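Local coordinates for phage terminase large subunit (Thermus phage P7426, PDB 7KS4), which probably acts as the ATP-driven motor that translocates viral DNA into empty capsids and as the nuclease that cuts the genome, its N-terminal ATPase domain being the part present, at residues Phe15-Gly20 with Arg91-Phe96; Ala40-Arg44 with Glu252-Phe257; Gly65-Ile71 with Ala146-Ile152. All coordinates share one frame; numbering follows the deposited sequence.

Interaction 1. Residues Phe15-Gly20 with Arg91-Phe96; sequences FFELLG and RLAEVF
Leu92 is the hub of this contact, its two methyl groups parting to meet different residues of the helix that ends at Leu19. CD2 presses on the Phe15 ring, lying 3.5 Å from CZ and approaching it obliquely. The ring gets there because chi1 of Phe15 (-166°) swings it away from its own backbone N and beside the carbonyl carbon. CD1 of Leu92 turns to the other neighbours, 3.9 Å from CB of Leu18 and 4.0 Å from CD2 of Leu19, the Leu19 and Leu92 side chains crossing at about a right angle. Behind this apolar knot stands helix 48-62: Phe58 meets the Phe15 ring edge-to-face, and Val57 touches both Leu19 and Leu92.

Toward solvent the packing slackens. Leu18 spreads its two methyls, CD1 standing 4.3 Å from CZ of Phe96 and CD2 4.4 Å from CG2 of Val95. Arg91, likewise exposed, closes the other end of the contact with a polar grip: its chain bends at chi3 (55°) and brings the guanidinium edge up to the carbonyl of Leu19. NH1 gives the better bond, 3.0 Å to Leu19 O, approaching from above the carbonyl plane, while NH2 adds a weak one to the same oxygen. A salt bridge from NE to Glu87, one turn earlier, steadies the group.

The carbonyl so gripped belongs to the last turn of helix 13-19, which Gly20 closes with positive phi in a Schellman motif. An arginine near the end of helix 75-92 thus binds a carbonyl of the Schellman-closed turn, just ahead of Lys22, an ADP-binding residue.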
# COMPACT_ATOMS: atom_id res chain seq x y z
N PHE A 15 12.64 -1.42 13.51
CA PHE A 15 12.75 -1.37 12.05
C PHE A 15 12.40 0.02 11.52
O PHE A 15 13.07 0.51 10.61
CB PHE A 15 11.85 -2.43 11.42
CG PHE A 15 12.16 -2.67 9.97
CD1 PHE A 15 13.15 -3.56 9.59
CD2 PHE A 15 11.46 -2.00 8.97
CE1 PHE A 15 13.44 -3.79 8.26
CE2 PHE A 15 11.74 -2.22 7.64
CZ PHE A 15 12.74 -3.11 7.28
N PHE A 16 11.35 0.65 12.06
CA PHE A 16 11.05 2.02 11.67
C PHE A 16 12.25 2.93 11.88
O PHE A 16 12.59 3.76 11.02
CB PHE A 16 9.86 2.56 12.48
CG PHE A 16 8.56 1.85 12.22
CD1 PHE A 16 8.31 1.21 11.02
CD2 PHE A 16 7.58 1.84 13.20
CE1 PHE A 16 7.09 0.57 10.80
CE2 PHE A 16 6.37 1.20 12.98
CZ PHE A 16 6.13 0.57 11.78
N GLU A 17 12.89 2.81 13.04
CA GLU A 17 14.05 3.64 13.35
C GLU A 17 15.17 3.43 12.34
O GLU A 17 15.84 4.39 11.94
CB GLU A 17 14.52 3.32 14.77
CG GLU A 17 15.58 4.24 15.31
CD GLU A 17 15.02 5.54 15.86
OE1 GLU A 17 13.91 5.94 15.46
OE2 GLU A 17 15.70 6.15 16.72
N LEU A 18 15.40 2.19 11.91
CA LEU A 18 16.35 1.95 10.83
C LEU A 18 15.94 2.70 9.57
O LEU A 18 16.79 3.26 8.86
CB LEU A 18 16.46 0.45 10.53
CG LEU A 18 17.23 -0.42 11.53
CD1 LEU A 18 17.13 -1.90 11.15
CD2 LEU A 18 18.68 0.01 11.61
N LEU A 19 14.65 2.75 9.27
CA LEU A 19 14.21 3.41 8.05
C LEU A 19 14.24 4.93 8.13
O LEU A 19 14.05 5.59 7.10
CB LEU A 19 12.80 2.97 7.68
CG LEU A 19 12.70 1.66 6.91
CD1 LEU A 19 11.24 1.27 6.76
CD2 LEU A 19 13.37 1.79 5.56
N GLY A 20 14.48 5.51 9.30
CA GLY A 20 14.27 6.94 9.45
C GLY A 20 12.82 7.32 9.34
O GLY A 20 12.49 8.42 8.90
N ARG A 91 19.22 2.07 0.59
CA ARG A 91 19.86 2.59 1.79
C ARG A 91 19.94 1.53 2.88
O ARG A 91 21.00 1.32 3.49
CB ARG A 91 19.10 3.82 2.29
CG ARG A 91 19.51 4.28 3.68
CD ARG A 91 19.01 5.69 3.96
NE ARG A 91 17.57 5.81 3.77
CZ ARG A 91 16.66 5.52 4.71
NH1 ARG A 91 15.37 5.66 4.44
NH2 ARG A 91 17.04 5.08 5.90
N LEU A 92 18.81 0.86 3.15
CA LEU A 92 18.77 -0.10 4.25
C LEU A 92 19.72 -1.26 4.03
O LEU A 92 20.23 -1.84 5.00
CB LEU A 92 17.34 -0.62 4.43
CG LEU A 92 16.97 -0.98 5.86
CD1 LEU A 92 16.85 0.30 6.69
CD2 LEU A 92 15.68 -1.79 5.89
N ALA A 93 19.96 -1.64 2.77
CA ALA A 93 20.84 -2.76 2.50
C ALA A 93 22.22 -2.56 3.10
O ALA A 93 22.92 -3.55 3.37
CB ALA A 93 20.96 -2.99 0.98
N GLU A 94 22.63 -1.30 3.33
CA GLU A 94 23.93 -1.05 3.95
C GLU A 94 24.08 -1.81 5.26
O GLU A 94 25.17 -2.32 5.56
CB GLU A 94 24.12 0.44 4.19
CG GLU A 94 25.37 0.79 4.99
CD GLU A 94 26.65 0.43 4.26
OE1 GLU A 94 26.61 0.37 3.01
OE2 GLU A 94 27.68 0.21 4.93
N VAL A 95 23.02 -1.87 6.07
CA VAL A 95 23.10 -2.47 7.40
C VAL A 95 22.70 -3.95 7.41
O VAL A 95 22.59 -4.54 8.49
CB VAL A 95 22.27 -1.67 8.42
CG1 VAL A 95 22.77 -0.23 8.49
CG2 VAL A 95 20.79 -1.72 8.11
N PHE A 96 22.51 -4.56 6.25
CA PHE A 96 22.34 -6.01 6.13
C PHE A 96 23.44 -6.52 5.21
O PHE A 96 23.23 -6.65 3.99
CB PHE A 96 20.95 -6.36 5.63
CG PHE A 96 19.86 -5.90 6.56
CD1 PHE A 96 19.66 -6.56 7.76
CD2 PHE A 96 19.07 -4.80 6.26
CE1 PHE A 96 18.68 -6.14 8.65
CE2 PHE A 96 18.08 -4.37 7.15
CZ PHE A 96 17.89 -5.05 8.34

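Interaction 2. Residues Ala40-Arg44 with Glu252-Phe257; sequences ACLGR and EYGAEF. With SO4 (sulfate ion), chain H.
Arg44 holds Glu252 at two points, one through its backbone and one through its side chain. The amide N of Arg44 donates to Glu252 O at 2.8 Å, nearly in line with the carbonyl bond (174° at the oxygen). Farther out, Arg44 NE reaches Glu252 OE2 at 3.3 Å in a salt bridge whose hydrogen bond is weak, the guanidinium and carboxylate planes lying 61° apart. A sulfate probably derived from the crystallisation liquor accepts weak bonds through O4 from Arg44 NH1 (3.0 Å) and Tyr253 OH (2.9 Å). Gly43 passes close by, its CA 3.1 Å from Glu252 O. The methyl of Ala255 rests 3.7 Å from Gly43 N. At the buried end Cys41 SG lies obliquely to the Phe257 ring, 3.6 Å from CZ, a sulfur-aromatic contact made possible by a chi1 of 175° that carries the sulfur away from its own backbone N.

In the next shell, Lys186 takes the other carboxylate oxygen of Glu252, His223 donates to Ala255 O, and Arg240 also binds the sulfate. Phe191 and Phe195 of helix 190-197 pack around Cys41 and Phe257.

Gly43 and Arg44 line the ADP pocket at the start of the P-loop. Held by Arg44 and Lys186, the Glu252 carboxylate would be expected to stay ionised. The backbone bond and the salt bridge together tie the end of helix 246-252 to the nucleotide-binding loop.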
# COMPACT_ATOMS: atom_id res chain seq x y z
N ALA A 40 -7.53 1.03 3.20
CA ALA A 40 -7.38 2.37 3.76
C ALA A 40 -8.03 3.38 2.82
O ALA A 40 -7.55 3.59 1.70
CB ALA A 40 -5.91 2.71 4.00
N CYS A 41 -9.11 4.00 3.28
CA CYS A 41 -9.78 5.07 2.56
C CYS A 41 -9.37 6.37 3.24
O CYS A 41 -9.93 6.73 4.28
CB CYS A 41 -11.29 4.87 2.55
SG CYS A 41 -12.18 6.24 1.79
N LEU A 42 -8.39 7.06 2.66
CA LEU A 42 -7.78 8.22 3.29
C LEU A 42 -7.68 9.35 2.26
O LEU A 42 -7.48 9.11 1.07
CB LEU A 42 -6.38 7.91 3.87
CG LEU A 42 -6.17 6.60 4.66
CD1 LEU A 42 -4.72 6.46 5.11
CD2 LEU A 42 -7.09 6.52 5.88
N GLY A 43 -7.85 10.58 2.74
CA GLY A 43 -7.71 11.73 1.86
C GLY A 43 -6.27 11.95 1.46
O GLY A 43 -5.34 11.33 1.96
N ARG A 44 -6.09 12.88 0.52
CA ARG A 44 -4.75 13.28 0.11
C ARG A 44 -3.95 13.75 1.32
O ARG A 44 -4.49 14.30 2.27
CB ARG A 44 -4.80 14.40 -0.92
CG ARG A 44 -5.51 14.03 -2.18
CD ARG A 44 -5.49 15.18 -3.16
NE ARG A 44 -6.09 14.82 -4.44
CZ ARG A 44 -6.16 15.63 -5.48
NH1 ARG A 44 -5.67 16.86 -5.41
NH2 ARG A 44 -6.73 15.21 -6.61
N GLU A 252 -11.69 13.84 -2.10
CA GLU A 252 -10.23 13.88 -2.07
C GLU A 252 -9.72 14.27 -0.69
O GLU A 252 -8.66 13.80 -0.27
CB GLU A 252 -9.71 14.85 -3.12
CG GLU A 252 -10.13 14.51 -4.54
CD GLU A 252 -9.74 13.10 -4.95
OE1 GLU A 252 -10.57 12.42 -5.59
OE2 GLU A 252 -8.60 12.68 -4.63
N TYR A 253 -10.45 15.12 0.03
CA TYR A 253 -10.06 15.54 1.36
C TYR A 253 -10.93 14.94 2.45
O TYR A 253 -10.40 14.48 3.46
CB TYR A 253 -10.11 17.07 1.46
CG TYR A 253 -9.18 17.74 0.48
CD1 TYR A 253 -7.81 17.54 0.55
CD2 TYR A 253 -9.68 18.55 -0.53
CE1 TYR A 253 -6.96 18.14 -0.35
CE2 TYR A 253 -8.83 19.16 -1.43
CZ TYR A 253 -7.47 18.95 -1.34
OH TYR A 253 -6.62 19.55 -2.24
N GLY A 254 -12.25 14.91 2.26
CA GLY A 254 -13.11 14.27 3.23
C GLY A 254 -13.01 12.76 3.25
O GLY A 254 -13.38 12.14 4.25
N ALA A 255 -12.50 12.16 2.17
CA ALA A 255 -12.47 10.71 2.03
C ALA A 255 -13.88 10.13 2.14
O ALA A 255 -14.09 9.04 2.68
CB ALA A 255 -11.53 10.07 3.05
N GLU A 256 -14.86 10.87 1.61
CA GLU A 256 -16.26 10.47 1.70
C GLU A 256 -16.64 9.59 0.52
O GLU A 256 -16.19 9.81 -0.61
CB GLU A 256 -17.17 11.69 1.76
CG GLU A 256 -17.03 12.48 3.04
CD GLU A 256 -17.92 13.71 3.08
OE1 GLU A 256 -18.95 13.73 2.38
OE2 GLU A 256 -17.57 14.65 3.81
N PHE A 257 -17.47 8.59 0.81
CA PHE A 257 -18.09 7.75 -0.21
C PHE A 257 -19.41 8.40 -0.60
O PHE A 257 -20.36 8.42 0.19
CB PHE A 257 -18.34 6.35 0.32
CG PHE A 257 -17.11 5.53 0.55
CD1 PHE A 257 -16.48 4.91 -0.51
CD2 PHE A 257 -16.61 5.34 1.83
CE1 PHE A 257 -15.35 4.12 -0.30
CE2 PHE A 257 -15.50 4.56 2.05
CZ PHE A 257 -14.87 3.94 0.97
S SO4 H . -3.60 19.74 -5.30
O1 SO4 H . -3.54 21.19 -5.48
O2 SO4 H . -2.28 19.23 -4.92
O3 SO4 H . -4.02 19.12 -6.55
O4 SO4 H . -4.55 19.40 -4.24

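Interaction 3. Residues Gly65-Ile71 with Ala146-Ile152; sequences GSQGWII and ATLDFVI
Two neighbouring parallel strands of the central sheet of this P-loop ATPase meet here, the second carrying the predicted Walker B motif. Trp69 O accepts from Ile152 N at 2.8 Å, and Ile152 O from Ile71 N at 2.7 Å. Toward the strand starts two of the bonds are weak, Trp69 N to Phe150 O at 3.3 Å and Phe150 N to Gln67 O, but Gln67 O also takes a firm bond from Asp149 N.

Gly68 presents its bare CA to the Phe150 ring, which lies flat against it with the CA 3.6 Å from the ring centroid and over its centre, a CH-pi contact. The ring reaches across because chi1 of Phe150 (66°) sets CG between its own backbone N and carbonyl carbon. On the opposite face of the sheet the Trp69 indole is covered on one side by Leu148, whose CD2 sits 3.7 Å from the centroid of the five-membered ring; Lys135 makes a cation-pi contact with the same indole. Farther along that face, Ile71 CD1 meets Val151 CG2 at 3.9 Å, and Ile168 of helix 161-175 packs on both.

Polar side chains hold the entry to the strands. Asp149 OD2 takes Gln67 N at 2.9 Å through its anti lone pair and also forms a salt bridge with Arg175. The extended Gln67 chain sends NE2 to Thr147 O at 2.9 Å, the acceptor lying in the amide plane.

Beyond this paired part, strand 150-153 leads to Asp154, which binds magnesium in another structure of this protein. Arg175 would be expected to keep Asp149 charged, and with it a strong acceptor for the backbone.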
# COMPACT_ATOMS: atom_id res chain seq x y z
N GLY A 65 13.14 -13.97 -0.26
CA GLY A 65 12.42 -14.67 -1.29
C GLY A 65 10.99 -14.19 -1.48
O GLY A 65 10.30 -14.69 -2.37
N SER A 66 10.54 -13.24 -0.67
CA SER A 66 9.19 -12.73 -0.81
C SER A 66 9.05 -12.00 -2.14
O SER A 66 9.99 -11.39 -2.64
CB SER A 66 8.84 -11.78 0.34
OG SER A 66 9.71 -10.66 0.36
N GLN A 67 7.85 -12.09 -2.72
CA GLN A 67 7.55 -11.44 -3.98
C GLN A 67 6.30 -10.59 -3.81
O GLN A 67 5.31 -11.05 -3.24
CB GLN A 67 7.36 -12.46 -5.11
CG GLN A 67 8.63 -13.24 -5.45
CD GLN A 67 8.46 -14.18 -6.62
OE1 GLN A 67 9.33 -14.28 -7.48
NE2 GLN A 67 7.34 -14.90 -6.65
N GLY A 68 6.36 -9.36 -4.31
CA GLY A 68 5.24 -8.45 -4.19
C GLY A 68 5.19 -7.48 -5.35
O GLY A 68 6.17 -7.27 -6.06
N TRP A 69 4.01 -6.90 -5.53
CA TRP A 69 3.76 -5.89 -6.54
C TRP A 69 3.14 -4.67 -5.87
O TRP A 69 2.43 -4.79 -4.88
CB TRP A 69 2.78 -6.36 -7.62
CG TRP A 69 3.28 -7.41 -8.57
CD1 TRP A 69 4.51 -7.99 -8.60
CD2 TRP A 69 2.52 -8.02 -9.63
NE1 TRP A 69 4.57 -8.92 -9.62
CE2 TRP A 69 3.36 -8.95 -10.26
CE3 TRP A 69 1.21 -7.86 -10.10
CZ2 TRP A 69 2.94 -9.72 -11.35
CZ3 TRP A 69 0.80 -8.62 -11.17
CH2 TRP A 69 1.66 -9.54 -11.79
N ILE A 70 3.41 -3.50 -6.44
CA ILE A 70 2.56 -2.33 -6.26
C ILE A 70 1.89 -2.05 -7.59
O ILE A 70 2.57 -1.95 -8.63
CB ILE A 70 3.34 -1.10 -5.74
CG1 ILE A 70 2.37 0.09 -5.57
CG2 ILE A 70 4.51 -0.77 -6.66
CD1 ILE A 70 2.21 1.01 -6.80
N ILE A 71 0.57 -1.97 -7.58
CA ILE A 71 -0.23 -1.74 -8.78
C ILE A 71 -0.96 -0.42 -8.61
O ILE A 71 -1.60 -0.19 -7.57
CB ILE A 71 -1.23 -2.88 -9.03
CG1 ILE A 71 -0.54 -4.24 -8.82
CG2 ILE A 71 -1.81 -2.76 -10.45
CD1 ILE A 71 -1.47 -5.42 -8.94
N ALA A 146 1.60 -13.83 -10.87
CA ALA A 146 2.79 -14.52 -10.39
C ALA A 146 2.53 -14.79 -8.91
O ALA A 146 1.69 -14.13 -8.30
CB ALA A 146 4.04 -13.68 -10.58
N THR A 147 3.24 -15.75 -8.31
CA THR A 147 2.97 -16.14 -6.93
C THR A 147 3.43 -15.02 -6.00
O THR A 147 4.61 -14.91 -5.68
CB THR A 147 3.68 -17.44 -6.58
OG1 THR A 147 5.03 -17.40 -7.06
CG2 THR A 147 2.95 -18.63 -7.18
N LEU A 148 2.47 -14.21 -5.54
CA LEU A 148 2.74 -13.04 -4.72
C LEU A 148 2.53 -13.35 -3.24
O LEU A 148 1.55 -13.98 -2.86
CB LEU A 148 1.82 -11.88 -5.11
CG LEU A 148 2.06 -11.25 -6.48
CD1 LEU A 148 1.08 -10.14 -6.71
CD2 LEU A 148 3.48 -10.73 -6.62
N ASP A 149 3.47 -12.89 -2.43
CA ASP A 149 3.28 -12.88 -0.99
C ASP A 149 2.59 -11.62 -0.50
O ASP A 149 2.01 -11.63 0.59
CB ASP A 149 4.63 -13.04 -0.29
CG ASP A 149 5.34 -14.28 -0.74
OD1 ASP A 149 4.90 -15.37 -0.33
OD2 ASP A 149 6.30 -14.17 -1.53
N PHE A 150 2.66 -10.54 -1.27
CA PHE A 150 1.99 -9.31 -0.86
C PHE A 150 1.74 -8.45 -2.09
O PHE A 150 2.44 -8.57 -3.11
CB PHE A 150 2.80 -8.54 0.19
CG PHE A 150 4.12 -8.00 -0.32
CD1 PHE A 150 4.24 -6.66 -0.68
CD2 PHE A 150 5.24 -8.81 -0.40
CE1 PHE A 150 5.45 -6.14 -1.13
CE2 PHE A 150 6.47 -8.30 -0.84
CZ PHE A 150 6.57 -6.96 -1.21
N VAL A 151 0.75 -7.58 -1.99
CA VAL A 151 0.44 -6.66 -3.08
C VAL A 151 -0.08 -5.37 -2.47
O VAL A 151 -0.77 -5.38 -1.45
CB VAL A 151 -0.59 -7.25 -4.06
CG1 VAL A 151 -1.92 -7.52 -3.37
CG2 VAL A 151 -0.78 -6.33 -5.24
N ILE A 152 0.29 -4.25 -3.10
CA ILE A 152 -0.23 -2.94 -2.76
C ILE A 152 -1.00 -2.42 -3.96
O ILE A 152 -0.46 -2.39 -5.07
CB ILE A 152 0.90 -1.97 -2.38
CG1 ILE A 152 1.67 -2.51 -1.17
CG2 ILE A 152 0.34 -0.57 -2.10
CD1 ILE A 152 3.12 -2.04 -1.11

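Interactions 2 and 3 both reach the central sheet but lie on opposite sides of the chain's centre, their own centres about 25 Å apart; the order across the sheet runs 67-72, 150-153, 178-183, 37-42. Interaction 1 lies off the sheet, about 21 Å between centres from interaction 3 and about 31 Å from interaction 2; its second segment begins on helix 75-92, the next helix after strand 67-72. Along the chain interaction 1 crosses both others, whereas interaction 3 is nested inside the loop that interaction 2 closes. They join three separate pairs of elements of one ATPase domain: helices 13-19 and 75-92, the P-loop strand and the chain after helix 246-252, and strands 67-72 and 150-153.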